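PDB 1TWY: ABC transporter, periplasmic substrate-binding protein from Vibrio cholerae O1 biovar eltor, which probably binds phosphate in the periplasm and delivers it to an ABC-type membrane transporter for uptake. Local coordinates for residues A[123-128]-A[159-165]; A[104-110]-A[200-206]; A[145-150]-A[181-187]; A[114-120]-A[214-220]. All coordinates share one frame; numbering follows the deposited sequence.

Interaction 1: A[123-128]-A[159-165]. With MG (magnesium ion), chain J.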
# COMPACT_ATOMS: atom_id res chain seq x y z
N LEU A 123 -16.22 6.92 -6.08
CA LEU A 123 -15.27 7.16 -4.99
C LEU A 123 -14.43 8.33 -5.20
O LEU A 123 -14.15 9.07 -4.28
CB LEU A 123 -14.43 5.88 -4.78
CG LEU A 123 -13.61 5.81 -3.47
CD1 LEU A 123 -14.46 5.87 -2.26
CD2 LEU A 123 -12.84 4.51 -3.53
N TYR A 124 -13.97 8.58 -6.41
CA TYR A 124 -13.22 9.79 -6.68
C TYR A 124 -14.03 11.03 -6.37
O TYR A 124 -13.59 11.97 -5.69
CB TYR A 124 -12.77 9.78 -8.17
CG TYR A 124 -12.10 11.07 -8.60
CD1 TYR A 124 -10.72 11.26 -8.44
CD2 TYR A 124 -12.83 12.15 -9.16
CE1 TYR A 124 -10.06 12.39 -8.85
CE2 TYR A 124 -12.20 13.25 -9.53
CZ TYR A 124 -10.78 13.43 -9.36
OH TYR A 124 -10.15 14.61 -9.78
N GLY A 125 -15.24 11.07 -6.92
CA GLY A 125 -16.12 12.15 -6.57
C GLY A 125 -16.47 12.44 -5.15
O GLY A 125 -16.50 13.62 -4.67
N ILE A 126 -16.58 11.34 -4.38
CA ILE A 126 -16.75 11.52 -2.94
C ILE A 126 -15.53 12.14 -2.23
O ILE A 126 -15.61 13.13 -1.52
CB ILE A 126 -17.10 10.12 -2.33
CG1 ILE A 126 -18.54 9.72 -2.70
CG2 ILE A 126 -16.92 10.13 -0.77
CD1 ILE A 126 -18.84 8.30 -2.49
N TYR A 127 -14.34 11.62 -2.53
CA TYR A 127 -13.10 12.13 -1.93
C TYR A 127 -12.77 13.53 -2.40
O TYR A 127 -12.16 14.27 -1.67
CB TYR A 127 -11.92 11.12 -2.04
CG TYR A 127 -11.99 10.17 -0.87
CD1 TYR A 127 -12.84 9.10 -0.86
CD2 TYR A 127 -11.19 10.36 0.20
CE1 TYR A 127 -12.98 8.28 0.25
CE2 TYR A 127 -11.26 9.49 1.31
CZ TYR A 127 -12.12 8.53 1.34
OH TYR A 127 -12.28 7.67 2.47
N LYS A 128 -13.27 13.93 -3.60
CA LYS A 128 -13.06 15.28 -4.06
C LYS A 128 -14.01 16.28 -3.47
O LYS A 128 -13.74 17.46 -3.59
CB LYS A 128 -13.23 15.41 -5.57
CG LYS A 128 -12.08 14.92 -6.36
CD LYS A 128 -10.91 15.87 -6.46
CE LYS A 128 -11.14 17.05 -7.45
NZ LYS A 128 -10.39 18.24 -6.96
N PHE A 159 -3.61 5.11 -1.54
CA PHE A 159 -5.06 5.26 -1.88
C PHE A 159 -5.22 6.45 -2.89
O PHE A 159 -5.90 6.33 -3.89
CB PHE A 159 -5.84 5.56 -0.62
CG PHE A 159 -7.29 5.94 -0.84
CD1 PHE A 159 -8.22 4.99 -1.08
CD2 PHE A 159 -7.70 7.32 -0.81
CE1 PHE A 159 -9.55 5.34 -1.40
CE2 PHE A 159 -9.07 7.62 -1.02
CZ PHE A 159 -9.93 6.59 -1.33
N GLU A 160 -4.57 7.51 -2.56
CA GLU A 160 -4.64 8.69 -3.43
C GLU A 160 -3.98 8.50 -4.74
O GLU A 160 -4.59 8.87 -5.79
CB GLU A 160 -4.15 9.98 -2.75
CG GLU A 160 -4.91 10.44 -1.52
CD GLU A 160 -4.45 11.72 -0.95
OE1 GLU A 160 -3.45 12.31 -1.28
OE2 GLU A 160 -5.06 12.11 0.07
N SER A 161 -2.89 7.76 -4.78
CA SER A 161 -2.27 7.46 -6.07
C SER A 161 -3.15 6.55 -6.94
O SER A 161 -3.44 6.85 -8.13
CB SER A 161 -0.90 6.84 -5.84
OG SER A 161 -0.29 6.43 -7.06
N LEU A 162 -3.73 5.54 -6.33
CA LEU A 162 -4.60 4.61 -7.04
C LEU A 162 -5.88 5.32 -7.59
O LEU A 162 -6.34 4.98 -8.68
CB LEU A 162 -4.99 3.40 -6.18
CG LEU A 162 -3.89 2.38 -5.91
CD1 LEU A 162 -4.16 1.60 -4.64
CD2 LEU A 162 -3.80 1.44 -7.15
N MSE A 163 -6.36 6.31 -6.87
CA MSE A 163 -7.62 6.95 -7.20
C MSE A 163 -7.44 8.21 -8.01
O MSE A 163 -8.45 8.81 -8.37
CB MSE A 163 -8.38 7.26 -5.91
CG MSE A 163 -8.76 6.01 -5.08
SE MSE A 163 -10.01 4.95 -6.24
CE MSE A 163 -11.17 6.49 -6.80
N GLY A 164 -6.23 8.62 -8.30
CA GLY A 164 -5.95 9.84 -9.06
C GLY A 164 -6.30 11.09 -8.26
O GLY A 164 -6.63 12.20 -8.78
N LEU A 165 -6.21 10.99 -6.96
CA LEU A 165 -6.55 12.03 -6.02
C LEU A 165 -5.36 12.88 -5.57
O LEU A 165 -5.38 13.41 -4.48
CB LEU A 165 -7.26 11.49 -4.79
CG LEU A 165 -8.69 10.98 -4.98
CD1 LEU A 165 -9.18 9.99 -3.85
CD2 LEU A 165 -9.67 12.15 -5.13
MG MG J . -5.59 14.13 -10.04
O HOH W 1 -7.74 14.82 -8.75
O HOH W 2 -4.25 13.11 -10.69
O HOH W 3 -5.41 16.40 -10.77
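The carbonyl oxygen of Gly164 has two partners: Gly164 O coordinates the magnesium ion at 2.5 Å and accepts a hydrogen bond from a water that lies 2.6 Å from Tyr124 OH. Two more waters and Thr166 O share the metal. The ring of Tyr124 meets this helix end by its edge, with CE1 3.4 Å from Gly164 O and CD1 close to Met163 O, while Leu165 CD2 approaches the ring obliquely. Gly164 takes the positive-phi position of a Schellman motif at the end of helix 154-163, where Leu165 N bonds back to Glu160 O at 2.9 Å. Deeper in, the two helical segments, their N-to-C directions 126° apart, meet through apolar groups. Phe159 turns its edge to the face of Tyr127, with CE2 over the ring centre, centroids 4.8 Å apart and planes at 61°. The selenomethionine at Met163, bent at chi2 and chi3, brings CE to 3.9 Å from Leu123 CB, and Leu123 CD2 reaches the edge of Phe159. Leu165 CD1 packs 3.5 Å from Tyr127 CB. The hydroxyl of Tyr127 is bonded to Val147 O of strand 145-149, and Phe159 stacks on Phe203 of strand 200-205.

Interaction 2: A[104-110]-A[200-206]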
# COMPACT_ATOMS: atom_id res chain seq x y z
N GLY A 104 -3.34 -4.96 -0.29
CA GLY A 104 -4.61 -4.46 -0.79
C GLY A 104 -5.23 -3.44 0.22
O GLY A 104 -4.80 -3.37 1.39
N LEU A 105 -6.10 -2.59 -0.30
CA LEU A 105 -6.87 -1.66 0.48
C LEU A 105 -8.33 -2.01 0.35
O LEU A 105 -8.78 -2.35 -0.75
CB LEU A 105 -6.67 -0.22 -0.05
CG LEU A 105 -5.28 0.42 0.06
CD1 LEU A 105 -5.34 1.84 -0.48
CD2 LEU A 105 -4.84 0.56 1.45
N ALA A 106 -9.08 -1.85 1.43
CA ALA A 106 -10.54 -1.99 1.44
C ALA A 106 -11.21 -0.69 1.69
O ALA A 106 -10.71 0.12 2.44
CB ALA A 106 -10.99 -2.96 2.62
N ILE A 107 -12.30 -0.48 1.02
CA ILE A 107 -13.18 0.65 1.36
C ILE A 107 -14.23 0.18 2.32
O ILE A 107 -14.92 -0.82 2.10
CB ILE A 107 -13.86 1.14 0.05
CG1 ILE A 107 -12.79 1.38 -1.05
CG2 ILE A 107 -14.70 2.32 0.33
CD1 ILE A 107 -11.82 2.43 -0.57
N VAL A 108 -14.40 0.92 3.40
CA VAL A 108 -15.23 0.50 4.47
C VAL A 108 -16.33 1.51 4.76
O VAL A 108 -16.06 2.71 4.73
CB VAL A 108 -14.43 0.13 5.70
CG1 VAL A 108 -13.59 -1.13 5.40
CG2 VAL A 108 -13.54 1.20 6.21
N VAL A 109 -17.54 1.02 5.02
CA VAL A 109 -18.66 1.81 5.45
C VAL A 109 -19.30 1.25 6.70
O VAL A 109 -18.98 0.10 7.09
CB VAL A 109 -19.76 1.90 4.33
CG1 VAL A 109 -19.11 2.58 3.07
CG2 VAL A 109 -20.38 0.54 3.91
N ASN A 110 -20.18 2.01 7.29
CA ASN A 110 -20.89 1.54 8.51
C ASN A 110 -21.84 0.40 8.11
O ASN A 110 -22.42 0.36 7.00
CB ASN A 110 -21.71 2.69 9.08
CG ASN A 110 -22.35 2.34 10.38
OD1 ASN A 110 -23.46 1.72 10.39
ND2 ASN A 110 -21.76 2.76 11.47
N ALA A 200 -20.13 7.62 7.60
CA ALA A 200 -18.74 7.68 7.24
C ALA A 200 -18.31 6.64 6.20
O ALA A 200 -18.89 5.58 6.03
CB ALA A 200 -17.87 7.43 8.56
N VAL A 201 -17.31 7.04 5.42
CA VAL A 201 -16.57 6.18 4.54
C VAL A 201 -15.14 6.38 4.74
O VAL A 201 -14.61 7.49 5.04
CB VAL A 201 -16.86 6.40 3.02
CG1 VAL A 201 -16.66 7.82 2.58
CG2 VAL A 201 -16.22 5.34 2.09
N GLY A 202 -14.44 5.25 4.65
CA GLY A 202 -13.02 5.31 4.80
C GLY A 202 -12.33 4.14 4.09
O GLY A 202 -12.95 3.43 3.34
N PHE A 203 -11.03 4.06 4.29
CA PHE A 203 -10.15 3.00 3.67
C PHE A 203 -9.23 2.47 4.77
O PHE A 203 -8.78 3.21 5.66
CB PHE A 203 -9.41 3.46 2.45
CG PHE A 203 -8.55 4.64 2.65
CD1 PHE A 203 -9.06 5.92 2.52
CD2 PHE A 203 -7.23 4.50 3.05
CE1 PHE A 203 -8.31 7.03 2.78
CE2 PHE A 203 -6.47 5.66 3.32
CZ PHE A 203 -7.03 6.92 3.15
N ILE A 204 -8.92 1.20 4.68
CA ILE A 204 -8.02 0.50 5.62
C ILE A 204 -7.28 -0.57 4.84
O ILE A 204 -7.67 -1.03 3.76
CB ILE A 204 -8.77 -0.20 6.73
CG1 ILE A 204 -9.83 -1.26 6.25
CG2 ILE A 204 -9.47 0.80 7.72
CD1 ILE A 204 -10.50 -1.95 7.50
N SER A 205 -6.13 -0.97 5.36
CA SER A 205 -5.45 -2.15 4.83
C SER A 205 -6.38 -3.37 4.84
O SER A 205 -7.15 -3.60 5.77
CB SER A 205 -4.24 -2.50 5.72
OG SER A 205 -3.51 -1.35 6.18
N ILE A 206 -6.36 -4.17 3.75
CA ILE A 206 -7.32 -5.21 3.58
C ILE A 206 -7.26 -6.26 4.69
O ILE A 206 -8.31 -6.75 5.15
CB ILE A 206 -7.14 -5.83 2.15
CG1 ILE A 206 -8.32 -6.69 1.84
CG2 ILE A 206 -5.76 -6.63 2.07
CD1 ILE A 206 -8.42 -6.93 0.38
O HOH W 4 -21.34 4.45 6.11
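Val108, Ile204 and Ile206 bury the most surface where strand 104-109 runs antiparallel to strand 200-205. Val108 forms a hydrogen-bonded pair with Gly202: Val108 N reaches Gly202 O at 2.9 Å, the donor standing above the carbonyl plane, and Gly202 N returns to Val108 O at 3.0 Å. Because glycine presents no side chain, Val108 CG2 can settle over the Gly202 backbone, 3.7 Å from its O. The other branch, CG1, anti to the carbonyl carbon (chi1 -67°), meets Ile204 CD1 at 3.8 Å, the two side chains crossing at about a right angle. Ile204 is itself paired with Ala106, and the bond from Ala106 N to Ile204 O, 2.8 Å long, is nearly straight at 173°. Past the strand end, Ile206 N donates to Gly104 O at 2.9 Å, and Ile206 CB and CG2 lie against the same carbonyl. On the face opposite Val108 and Ile204, Ile107 CG2 and Val201 CG2 lie side by side, 3.8 Å apart. Ile204 faces helix 187-196, whereas Ile107 and Phe203 face helix 154-163; strand 145-149 flanks strand 200-205, and strand 214-218 flanks strand 96-109, making this pair the middle of the domain's sheet.

Interaction 3: A[145-150]-A[181-187]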
# COMPACT_ATOMS: atom_id res chain seq x y z
N ALA A 145 -19.60 11.68 5.47
CA ALA A 145 -18.36 12.13 6.22
C ALA A 145 -17.19 11.32 5.58
O ALA A 145 -17.22 10.07 5.61
CB ALA A 145 -18.42 11.86 7.71
N VAL A 146 -16.32 12.00 4.92
CA VAL A 146 -15.16 11.38 4.24
C VAL A 146 -14.09 11.31 5.26
O VAL A 146 -13.71 12.27 5.80
CB VAL A 146 -14.68 12.31 3.14
CG1 VAL A 146 -13.49 11.73 2.36
CG2 VAL A 146 -15.81 12.52 2.14
N VAL A 147 -13.49 10.14 5.45
CA VAL A 147 -12.41 9.89 6.40
C VAL A 147 -11.16 9.42 5.64
O VAL A 147 -11.21 8.61 4.73
CB VAL A 147 -12.80 8.90 7.41
CG1 VAL A 147 -11.72 8.97 8.57
CG2 VAL A 147 -14.18 9.10 7.91
N THR A 148 -10.00 9.98 6.05
CA THR A 148 -8.76 9.74 5.50
C THR A 148 -7.70 9.48 6.60
O THR A 148 -8.07 9.52 7.79
CB THR A 148 -8.38 10.78 4.45
OG1 THR A 148 -7.20 10.30 3.77
CG2 THR A 148 -8.04 12.14 5.08
N ARG A 149 -6.48 9.31 6.28
CA ARG A 149 -5.39 9.10 7.22
C ARG A 149 -4.51 10.37 7.24
O ARG A 149 -4.70 11.33 6.46
CB ARG A 149 -4.64 7.84 6.79
CG ARG A 149 -5.32 6.54 7.09
CD ARG A 149 -5.41 6.22 8.61
NE ARG A 149 -4.10 6.11 9.13
CZ ARG A 149 -3.29 5.09 8.94
NH1 ARG A 149 -3.76 3.95 8.40
NH2 ARG A 149 -2.05 5.13 9.40
N GLU A 150 -3.56 10.35 8.17
CA GLU A 150 -2.62 11.41 8.31
C GLU A 150 -1.78 11.61 7.04
O GLU A 150 -1.53 10.67 6.28
CB GLU A 150 -1.78 11.16 9.55
CG GLU A 150 -0.80 10.01 9.59
CD GLU A 150 -1.32 8.63 9.83
OE1 GLU A 150 -2.55 8.34 9.82
OE2 GLU A 150 -0.47 7.64 9.77
N ALA A 181 -12.31 16.50 4.56
CA ALA A 181 -12.12 15.11 5.04
C ALA A 181 -11.60 15.09 6.47
O ALA A 181 -10.84 15.95 6.89
CB ALA A 181 -11.13 14.51 4.18
N LEU A 182 -11.99 14.08 7.23
CA LEU A 182 -11.53 13.95 8.62
C LEU A 182 -10.36 13.00 8.64
O LEU A 182 -10.30 12.01 7.94
CB LEU A 182 -12.62 13.29 9.39
CG LEU A 182 -13.79 14.23 9.66
CD1 LEU A 182 -14.89 13.31 9.90
CD2 LEU A 182 -13.35 15.07 10.90
N VAL A 183 -9.40 13.34 9.44
CA VAL A 183 -8.18 12.53 9.53
C VAL A 183 -8.22 11.71 10.81
O VAL A 183 -8.46 12.21 11.91
CB VAL A 183 -6.93 13.45 9.63
CG1 VAL A 183 -5.68 12.68 9.95
CG2 VAL A 183 -6.67 14.16 8.25
N VAL A 184 -7.87 10.45 10.63
CA VAL A 184 -7.56 9.51 11.72
C VAL A 184 -6.17 8.93 11.51
O VAL A 184 -5.59 9.05 10.44
CB VAL A 184 -8.59 8.39 11.82
CG1 VAL A 184 -10.00 8.94 12.04
CG2 VAL A 184 -8.62 7.47 10.61
N ASN A 185 -5.61 8.31 12.56
CA ASN A 185 -4.19 8.00 12.59
C ASN A 185 -3.83 6.50 12.69
O ASN A 185 -2.63 6.20 12.91
CB ASN A 185 -3.49 8.81 13.67
CG ASN A 185 -3.73 8.32 15.00
OD1 ASN A 185 -4.67 7.57 15.23
ND2 ASN A 185 -2.81 8.73 15.99
N SER A 186 -4.78 5.64 12.40
CA SER A 186 -4.53 4.20 12.30
C SER A 186 -5.68 3.50 11.69
O SER A 186 -6.86 3.99 11.69
CB SER A 186 -4.29 3.72 13.75
OG SER A 186 -5.49 3.69 14.55
N ASN A 187 -5.48 2.24 11.24
CA ASN A 187 -6.55 1.38 10.84
C ASN A 187 -7.55 1.18 11.93
O ASN A 187 -8.76 1.12 11.71
CB ASN A 187 -6.03 0.02 10.37
CG ASN A 187 -5.30 0.09 9.06
OD1 ASN A 187 -5.78 0.70 8.06
ND2 ASN A 187 -4.18 -0.70 9.00
O HOH W 5 -6.54 3.25 7.45
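The guanidinium of Arg149 has the backbone of Ser186 against one face, CA 3.6 Å from its plane and over its centre, with Asn187 N over the same face. At its edge, in the plane, are Val184 O, Glu150 OE1 and a water that joins Arg149 NH1 to Asn187 OD1; Asn187 ND2 bonds Ser205 OG of strand 200-205. Arg149 grips the Glu150 carboxylate side-on, NE to OE1 at 2.8 Å and NH2 to OE2 at 3.0 Å, both oxygens using their syn lone pairs, which would fix the rotation of the guanidinium. The arginine chain, bent at chi2 and chi3, folds back so that its CD comes 3.4 Å from Val184 O. Glu150, its CG between backbone N and carbonyl carbon (chi1 69°), curls to bring OE1 within 3.2 Å of Asn185 CA.

Behind this charged end the two strands pair in parallel. Thr148 N donates to Leu182 O at 2.8 Å, and Thr148 O accepts from Val184 N at 3.0 Å, so Thr148 bonds to strand 182-184 through both its N-H and its C=O. Val147 CG1 meets Val184 CG1 at 3.9 Å. Ser186 is the N-cap of helix 187-196, its hydroxyl bonded to Met189 N. Val147 and Val184 pack beneath that helix, on Met190 and Leu193; Val146 touches Ile126 and Tyr127 of helix 120-128, and strand 200-205 lies along the other edge of strand 145-149.

Interaction 4: A[114-120]-A[214-220]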
# COMPACT_ATOMS: atom_id res chain seq x y z
N PRO A 114 -26.61 0.88 3.22
CA PRO A 114 -27.00 -0.09 2.19
C PRO A 114 -26.10 -0.26 1.00
O PRO A 114 -26.25 -1.25 0.27
CB PRO A 114 -28.40 0.42 1.74
CG PRO A 114 -28.44 1.85 2.12
CD PRO A 114 -27.59 1.96 3.39
N VAL A 115 -25.21 0.70 0.77
CA VAL A 115 -24.30 0.64 -0.35
C VAL A 115 -23.43 -0.61 -0.24
O VAL A 115 -22.94 -0.99 0.85
CB VAL A 115 -23.47 1.94 -0.41
CG1 VAL A 115 -22.32 1.90 -1.38
CG2 VAL A 115 -24.43 3.16 -0.71
N THR A 116 -23.33 -1.29 -1.35
CA THR A 116 -22.53 -2.49 -1.46
C THR A 116 -21.31 -2.40 -2.38
O THR A 116 -20.58 -3.39 -2.52
CB THR A 116 -23.38 -3.68 -1.94
OG1 THR A 116 -23.99 -3.41 -3.22
CG2 THR A 116 -24.50 -4.01 -0.92
N ASN A 117 -21.20 -1.29 -3.17
CA ASN A 117 -20.27 -1.17 -4.22
C ASN A 117 -20.07 0.30 -4.53
O ASN A 117 -20.99 1.07 -4.34
CB ASN A 117 -20.80 -1.83 -5.48
CG ASN A 117 -19.87 -1.64 -6.67
OD1 ASN A 117 -18.67 -1.96 -6.64
ND2 ASN A 117 -20.45 -1.07 -7.77
N LEU A 118 -18.85 0.69 -4.90
CA LEU A 118 -18.64 2.01 -5.50
C LEU A 118 -17.79 1.85 -6.68
O LEU A 118 -16.93 0.94 -6.69
CB LEU A 118 -17.96 3.01 -4.50
CG LEU A 118 -18.79 3.54 -3.30
CD1 LEU A 118 -18.02 4.31 -2.35
CD2 LEU A 118 -20.03 4.36 -3.78
N THR A 119 -18.08 2.63 -7.73
CA THR A 119 -17.15 2.68 -8.86
C THR A 119 -16.02 3.64 -8.58
O THR A 119 -16.05 4.42 -7.64
CB THR A 119 -17.85 3.16 -10.15
OG1 THR A 119 -18.37 4.50 -9.96
CG2 THR A 119 -19.06 2.25 -10.42
N ARG A 120 -15.03 3.60 -9.46
CA ARG A 120 -13.94 4.58 -9.42
C ARG A 120 -14.44 6.01 -9.46
O ARG A 120 -14.01 6.85 -8.64
CB ARG A 120 -13.07 4.30 -10.66
CG ARG A 120 -11.88 5.23 -10.72
CD ARG A 120 -10.98 4.86 -11.87
NE ARG A 120 -10.29 3.66 -11.43
CZ ARG A 120 -9.18 3.73 -10.68
NH1 ARG A 120 -8.73 4.91 -10.29
NH2 ARG A 120 -8.53 2.65 -10.27
N LYS A 214 -18.17 -2.67 7.32
CA LYS A 214 -18.57 -3.39 6.11
C LYS A 214 -17.58 -2.98 4.98
O LYS A 214 -17.59 -1.80 4.58
CB LYS A 214 -20.05 -3.02 5.73
CG LYS A 214 -20.58 -3.89 4.60
CD LYS A 214 -22.06 -3.97 4.55
CE LYS A 214 -22.55 -2.68 4.06
NZ LYS A 214 -23.88 -2.86 3.17
N ALA A 215 -16.80 -3.90 4.48
CA ALA A 215 -15.96 -3.68 3.37
C ALA A 215 -16.79 -3.85 2.12
O ALA A 215 -17.54 -4.80 2.02
CB ALA A 215 -14.87 -4.78 3.35
N ILE A 216 -16.77 -2.90 1.21
CA ILE A 216 -17.62 -2.96 0.02
C ILE A 216 -16.83 -3.31 -1.23
O ILE A 216 -15.58 -3.38 -1.25
CB ILE A 216 -18.38 -1.68 -0.17
CG1 ILE A 216 -17.44 -0.54 -0.37
CG2 ILE A 216 -19.30 -1.50 1.03
CD1 ILE A 216 -18.23 0.81 -0.76
N GLN A 217 -17.53 -3.64 -2.31
CA GLN A 217 -16.87 -3.86 -3.58
C GLN A 217 -16.34 -2.56 -4.16
O GLN A 217 -16.85 -1.48 -3.89
CB GLN A 217 -17.87 -4.46 -4.58
CG GLN A 217 -18.28 -5.83 -4.19
CD GLN A 217 -19.50 -6.33 -5.07
OE1 GLN A 217 -20.25 -5.52 -5.68
NE2 GLN A 217 -19.68 -7.61 -5.12
N PHE A 218 -15.35 -2.71 -5.01
CA PHE A 218 -14.84 -1.66 -5.88
C PHE A 218 -14.96 -2.13 -7.31
O PHE A 218 -14.37 -3.17 -7.70
CB PHE A 218 -13.38 -1.33 -5.57
CG PHE A 218 -12.86 -0.13 -6.32
CD1 PHE A 218 -13.37 1.12 -6.06
CD2 PHE A 218 -11.86 -0.27 -7.24
CE1 PHE A 218 -12.88 2.25 -6.67
CE2 PHE A 218 -11.35 0.85 -7.85
CZ PHE A 218 -11.88 2.09 -7.60
N GLU A 219 -15.71 -1.37 -8.12
CA GLU A 219 -16.05 -1.76 -9.51
C GLU A 219 -16.57 -3.18 -9.54
O GLU A 219 -16.18 -3.99 -10.36
CB GLU A 219 -14.89 -1.56 -10.47
CG GLU A 219 -14.50 -0.08 -10.68
CD GLU A 219 -15.48 0.73 -11.52
OE1 GLU A 219 -16.60 0.27 -11.90
OE2 GLU A 219 -15.11 1.91 -11.83
N LYS A 220 -17.47 -3.48 -8.60
CA LYS A 220 -18.17 -4.75 -8.49
C LYS A 220 -17.28 -5.98 -8.15
O LYS A 220 -17.81 -7.11 -8.02
CB LYS A 220 -19.03 -5.07 -9.77
CG LYS A 220 -20.24 -4.18 -9.97
CD LYS A 220 -21.55 -5.00 -10.28
CE LYS A 220 -22.59 -4.14 -10.99
NZ LYS A 220 -21.92 -3.22 -11.97
O HOH W 6 -22.79 -5.09 -5.20
O HOH W 7 -12.00 1.76 -12.60
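Residues 116-119 run parallel to residues 216-219, Asn117 pairing with Gln217 and Leu118 with Phe218, through three backbone bonds: Gln217 N to Thr116 O at 3.1 Å, Leu118 N to Gln217 O, and Glu219 N to Leu118 O. Beyond the last of them the Glu219 side chain turns back, bent at chi2 (-73°), and its OE2 takes the backbone N of Arg120 at 2.9 Å. That oxygen is met from above the carboxylate plane, and it also accepts a bond from a water held by Arg120 NE. The carboxylate leans on Thr119 too, with Glu219 OE1 3.5 Å from Thr119 CG2. Since Arg120 N belongs to the first turn of helix 120-128, the negative charge would probably interact favourably with the helix dipole.

Phe218 places CZ over one face of the Arg120 guanidinium, offset toward its rim, with the ring and guanidinium planes 78° apart. The same ring reaches back to the backbone, its CZ 3.7 Å from Arg120 CA. Arg120 NH2 bonds Gln234 OE1 and NH1 bonds Leu162 O. Toward the start of both segments, Ile216 points CD1 at Leu118, 3.8 Å from its CG, and Lys214 NZ donates to Val115 O at 3.1 Å while also bonding Asn113 O. A water links Thr116 OG1 with Gln217 OE1, while Gln217 NE2 bonds Asp222 OD1.

Thr119, as N-cap, marks the passage from strand 117-118 into helix 120-128, a strand-to-helix step set on the edge of the mixed alpha/beta sheet of a periplasmic-binding-protein domain.

Interaction 2 is the most deeply buried of the set, a regular antiparallel pairing of apolar strands, and interactions 3 and 4 extend the same sheet from either strand of it: 145-149 adjoins 200-205, and 214-218 adjoins 96-109. Both of these pair in parallel, lie nearer the surface and end in charged or polar side chains at a helix start. Interaction 1 is a helix-helix contact on one face of that sheet, with an aromatic and aliphatic interior and a magnesium site at its rim. The helices that meet in it also touch strands 145-149 and 200-205 and the 114-120 segment, whereas interactions 3 and 4 remain about 10 Å apart at their nearest atoms.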